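PDB 2VD3: ATP phosphoribosyltransferase, which probably catalyses the first step of histidine biosynthesis, the magnesium-dependent condensation of ATP with 5-phosphoribose 1-diphosphate to phosphoribosyl-ATP and diphosphate. Local coordinates for residues S40-H44 with P45-V49. Sequence-based numbering, arbitrary orientation.
Sequences SKTQH and PQIEV
His44 and Pro45 begin a type I beta turn that runs to Ile47. The N of Gln46 donates to ND1 of His44, 3.1 Å away, at the ring edge, in plane. His44 CG is anti to its backbone N (chi1 -165°), which brings ND1 to this N-H. The Gln46 side chain crosses the imidazole at a slant, with OE1 3.3 Å from His44 CE1 and the amide plane 53° from the ring; its NE2 bonds Pro3 O. NE2 of His44 hydrogen-bonds Glu202 on helix 197-212. Ile47 N closes the turn on His44 O at 3.1 Å. Ile47 CD1 makes an off-centre CH-pi contact with the His44 ring, 4.2 Å from its centroid. Replacing His44 with alanine is likely to leave the Gln46 N-H and Glu202 without this partner and a gap beside Ile47 CD1. Ile47 O takes Thr42 OG1 at 2.5 Å, from above the carbonyl plane. A water accepts from Thr42 N, within reach of His44 O and Ile47 O. Glu48 turns its carboxylate to Arg6. Val49 N bonds Ser40 O at 2.8 Å, Ser40 N returns to Val49 O, and Val49 CG2 packs on Thr42 CG2 at 3.6 Å. This is a beta hairpin, strands 39-42 and 47-52, in the mixed sheet.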
loop_
_atom_site.group_PDB
_atom_site.type_symbol
_atom_site.label_atom_id
_atom_site.label_comp_id
_atom_site.label_asym_id
_atom_site.label_seq_id
_atom_site.Cartn_x
_atom_site.Cartn_y
_atom_site.Cartn_z
ATOM N N SER A 40 16.723 -17.247 1.201
ATOM C CA SER A 40 16.012 -17.989 2.237
ATOM C C SER A 40 16.427 -19.446 2.219
ATOM O O SER A 40 16.603 -20.032 1.151
ATOM C CB SER A 40 14.500 -17.897 2.028
ATOM O OG SER A 40 13.807 -18.735 2.944
ATOM N N LYS A 41 16.572 -20.032 3.403
ATOM C CA LYS A 41 16.729 -21.479 3.510
ATOM C C LYS A 41 15.407 -22.185 3.163
ATOM O O LYS A 41 14.337 -21.562 3.144
ATOM C CB LYS A 41 17.214 -21.874 4.912
ATOM C CG LYS A 41 18.500 -21.162 5.340
ATOM C CD LYS A 41 19.161 -21.811 6.543
ATOM C CE LYS A 41 18.444 -21.487 7.834
ATOM N NZ LYS A 41 19.170 -22.070 8.986
ATOM N N THR A 42 15.499 -23.480 2.868
ATOM C CA THR A 42 14.325 -24.312 2.622
ATOM C C THR A 42 14.351 -25.493 3.581
ATOM O O THR A 42 15.283 -25.618 4.382
ATOM C CB THR A 42 14.275 -24.830 1.164
ATOM O OG1 THR A 42 15.364 -25.733 0.934
ATOM C CG2 THR A 42 14.362 -23.677 0.180
ATOM N N GLN A 43 13.339 -26.359 3.501
ATOM C CA GLN A 43 13.268 -27.553 4.360
ATOM C C GLN A 43 14.381 -28.555 4.061
ATOM O O GLN A 43 14.681 -29.417 4.889
ATOM C CB GLN A 43 11.896 -28.235 4.275
ATOM C CG GLN A 43 10.717 -27.394 4.756
ATOM C CD GLN A 43 10.820 -26.990 6.209
ATOM O OE1 GLN A 43 11.183 -27.794 7.072
ATOM N NE2 GLN A 43 10.486 -25.735 6.496
ATOM N N HIS A 44 14.999 -28.427 2.889
ATOM C CA HIS A 44 16.146 -29.248 2.511
ATOM C C HIS A 44 17.449 -28.487 2.775
ATOM O O HIS A 44 17.624 -27.374 2.293
ATOM C CB HIS A 44 16.035 -29.641 1.042
ATOM C CG HIS A 44 16.948 -30.754 0.635
ATOM N ND1 HIS A 44 18.316 -30.697 0.795
ATOM C CD2 HIS A 44 16.687 -31.942 0.039
ATOM C CE1 HIS A 44 18.855 -31.818 0.348
ATOM N NE2 HIS A 44 17.890 -32.586 -0.126
ATOM N N PRO A 45 18.362 -29.075 3.566
ATOM C CA PRO A 45 19.603 -28.385 3.961
ATOM C C PRO A 45 20.536 -27.989 2.807
ATOM O O PRO A 45 21.448 -27.187 3.008
ATOM C CB PRO A 45 20.293 -29.400 4.886
ATOM C CG PRO A 45 19.192 -30.277 5.363
ATOM C CD PRO A 45 18.274 -30.410 4.185
ATOM N N GLN A 46 20.313 -28.541 1.619
ATOM C CA GLN A 46 21.168 -28.252 0.471
ATOM C C GLN A 46 20.485 -27.328 -0.547
ATOM O O GLN A 46 21.053 -27.030 -1.603
ATOM C CB GLN A 46 21.586 -29.546 -0.231
ATOM C CG GLN A 46 22.352 -30.567 0.603
ATOM C CD GLN A 46 22.579 -31.856 -0.183
ATOM O OE1 GLN A 46 21.949 -32.883 0.080
ATOM N NE2 GLN A 46 23.445 -31.788 -1.185
ATOM N N ILE A 47 19.267 -26.891 -0.251
ATOM C CA ILE A 47 18.557 -26.037 -1.183
ATOM C C ILE A 47 18.247 -24.681 -0.571
ATOM O O ILE A 47 17.583 -24.595 0.463
ATOM C CB ILE A 47 17.255 -26.708 -1.730
ATOM C CG1 ILE A 47 17.594 -28.022 -2.451
ATOM C CG2 ILE A 47 16.504 -25.752 -2.669
ATOM C CD1 ILE A 47 16.419 -28.945 -2.649
ATOM N N GLU A 48 18.728 -23.624 -1.217
ATOM C CA GLU A 48 18.323 -22.275 -0.850
ATOM C C GLU A 48 17.542 -21.590 -1.983
ATOM O O GLU A 48 17.594 -22.006 -3.151
ATOM C CB GLU A 48 19.518 -21.434 -0.391
ATOM C CG GLU A 48 20.152 -20.617 -1.490
ATOM C CD GLU A 48 21.542 -20.122 -1.153
ATOM O OE1 GLU A 48 22.267 -19.764 -2.109
ATOM O OE2 GLU A 48 21.910 -20.092 0.048
ATOM N N VAL A 49 16.809 -20.546 -1.615
ATOM C CA VAL A 49 15.986 -19.813 -2.559
ATOM C C VAL A 49 16.497 -18.391 -2.657
ATOM O O VAL A 49 16.743 -17.740 -1.633
ATOM C CB VAL A 49 14.488 -19.851 -2.156
ATOM C CG1 VAL A 49 13.678 -18.797 -2.908
ATOM C CG2 VAL A 49 13.921 -21.247 -2.397
HETATM O O HOH W 1 18.166 -24.767 2.961
#